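Local coordinates for protein 2,3-dihydroxybenzoate-AMP ligase (Mycobacterium smegmatis, PDB 5KEI) that belongs to the ANL superfamily of AMP-binding enzymes, built from a large N-terminal part and a small C-terminal domain, at residues I499-V504 and D531-M536. Residues are numbered along the deposited sequence; the frame is centred on the assembly and turned at random.
Sequences ICAVVV and DALVPM
Ile499 O is gripped by two backbone N-H groups: Asp531 N at 2.8 Å, in the carbonyl plane, and, more weakly, Ala532 N at 3.3 Å. This fork opens a parallel strand pair, the two strands of a beta-alpha-beta unit in the C-terminal domain of this AMP-binding enzyme, with helix 512-521 in the crossover. Asp531 also ties the same residue from its side chain. Its CG stands beside its own backbone N (chi1 -53°), and Asp531 OD2 turns its anti lone pair to Ile499 N, 2.7 Å away, while Asp531 OD1 makes a salt bridge to Arg462. From there the ladder runs regularly: Ala501 N bonds to Ala532 O, and Val534 N to Ala501 O, the straightest bond of the set at 168°. Farther on, Val503 N approaches Val534 O, and Met536 N Val503 O, from above the carbonyl planes. Pro535 N faces off the pair, so its missing N-H costs no bond here; Pro535 CA lies 3.2 Å from Val503 O. One face of the sheet carries Ala501, Val503 and Leu533; there Leu533 CD1 meets Val503 CG2 at 3.6 Å, the two side chains crossing obliquely, and Leu512 and Leu515 of the helix pack on Leu533. On the other, Cys500 SG lies 4.0 Å from Val534 CG2, and, with chi2 extended (-173°), Met536 SD lies 3.5 Å from Val502 CG1.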
loop_
_atom_site.group_PDB
_atom_site.type_symbol
_atom_site.label_atom_id
_atom_site.label_comp_id
_atom_site.label_asym_id
_atom_site.label_seq_id
_atom_site.Cartn_x
_atom_site.Cartn_y
_atom_site.Cartn_z
ATOM N N ILE A 499 26.606 9.429 -17.747
ATOM C CA ILE A 499 25.551 9.771 -16.808
ATOM C C ILE A 499 25.711 11.196 -16.223
ATOM O O ILE A 499 26.621 11.466 -15.441
ATOM C CB ILE A 499 25.500 8.744 -15.656
ATOM C CG1 ILE A 499 25.158 7.339 -16.188
ATOM C CG2 ILE A 499 24.486 9.175 -14.624
ATOM C CD1 ILE A 499 25.305 6.230 -15.142
ATOM N N CYS A 500 24.820 12.106 -16.599
ATOM C CA CYS A 500 24.830 13.423 -15.979
ATOM C C CYS A 500 23.722 13.582 -14.939
ATOM O O CYS A 500 22.523 13.517 -15.261
ATOM C CB CYS A 500 24.710 14.520 -17.025
ATOM S SG CYS A 500 25.195 16.103 -16.335
ATOM N N ALA A 501 24.135 13.789 -13.689
ATOM C CA ALA A 501 23.198 14.032 -12.594
ATOM C C ALA A 501 22.897 15.515 -12.482
ATOM O O ALA A 501 23.709 16.306 -11.999
ATOM C CB ALA A 501 23.735 13.495 -11.270
ATOM N N VAL A 502 21.721 15.875 -12.967
ATOM C CA VAL A 502 21.195 17.212 -12.827
ATOM C C VAL A 502 20.374 17.284 -11.535
ATOM O O VAL A 502 19.338 16.638 -11.402
ATOM C CB VAL A 502 20.337 17.600 -14.048
ATOM C CG1 VAL A 502 20.011 19.074 -14.000
ATOM C CG2 VAL A 502 21.079 17.267 -15.318
ATOM N N VAL A 503 20.844 18.081 -10.587
ATOM C CA VAL A 503 20.307 18.064 -9.241
ATOM C C VAL A 503 19.787 19.436 -8.784
ATOM O O VAL A 503 20.416 20.461 -9.048
ATOM C CB VAL A 503 21.398 17.575 -8.253
ATOM C CG1 VAL A 503 20.971 17.787 -6.782
ATOM C CG2 VAL A 503 21.753 16.126 -8.533
ATOM N N VAL A 504 18.640 19.450 -8.104
ATOM C CA VAL A 504 18.210 20.630 -7.355
ATOM C C VAL A 504 18.592 20.459 -5.892
ATOM O O VAL A 504 18.056 19.586 -5.208
ATOM C CB VAL A 504 16.703 20.863 -7.458
ATOM C CG1 VAL A 504 16.274 22.036 -6.563
ATOM C CG2 VAL A 504 16.312 21.093 -8.898
ATOM N N ASP A 531 28.830 10.558 -13.998
ATOM C CA ASP A 531 30.125 11.072 -14.423
ATOM C C ASP A 531 30.235 12.580 -14.158
ATOM O O ASP A 531 31.340 13.124 -14.005
ATOM C CB ASP A 531 30.363 10.786 -15.912
ATOM C CG ASP A 531 30.181 9.320 -16.269
ATOM O OD1 ASP A 531 31.093 8.508 -15.978
ATOM O OD2 ASP A 531 29.119 8.985 -16.852
ATOM N N ALA A 532 29.091 13.258 -14.107
ATOM C CA ALA A 532 29.087 14.709 -13.916
ATOM C C ALA A 532 27.896 15.154 -13.089
ATOM O O ALA A 532 26.852 14.509 -13.082
ATOM C CB ALA A 532 29.094 15.419 -15.255
ATOM N N LEU A 533 28.061 16.262 -12.382
ATOM C CA LEU A 533 27.005 16.788 -11.531
ATOM C C LEU A 533 26.677 18.218 -11.943
ATOM O O LEU A 533 27.577 19.048 -12.054
ATOM C CB LEU A 533 27.436 16.728 -10.071
ATOM C CG LEU A 533 26.591 17.513 -9.080
ATOM C CD1 LEU A 533 25.258 16.812 -8.849
ATOM C CD2 LEU A 533 27.360 17.671 -7.792
ATOM N N VAL A 534 25.404 18.513 -12.195
ATOM C CA VAL A 534 25.025 19.862 -12.634
ATOM C C VAL A 534 23.814 20.378 -11.856
ATOM O O VAL A 534 22.729 19.804 -11.937
ATOM C CB VAL A 534 24.730 19.902 -14.153
ATOM C CG1 VAL A 534 23.986 21.160 -14.524
ATOM C CG2 VAL A 534 26.020 19.794 -14.958
ATOM N N PRO A 535 24.007 21.451 -11.066
ATOM C CA PRO A 535 22.917 22.057 -10.291
ATOM C C PRO A 535 21.991 22.950 -11.119
ATOM O O PRO A 535 22.429 23.682 -12.001
ATOM C CB PRO A 535 23.656 22.883 -9.226
ATOM C CG PRO A 535 25.051 22.333 -9.209
ATOM C CD PRO A 535 25.320 21.941 -10.625
ATOM N N MET A 536 20.700 22.872 -10.826
ATOM C CA MET A 536 19.714 23.741 -11.451
ATOM C C MET A 536 18.775 24.226 -10.359
ATOM O O MET A 536 18.574 23.524 -9.372
ATOM C CB MET A 536 18.943 23.010 -12.561
ATOM C CG MET A 536 19.722 22.785 -13.862
ATOM S SD MET A 536 18.657 22.113 -15.170
ATOM C CE MET A 536 17.488 23.450 -15.424
#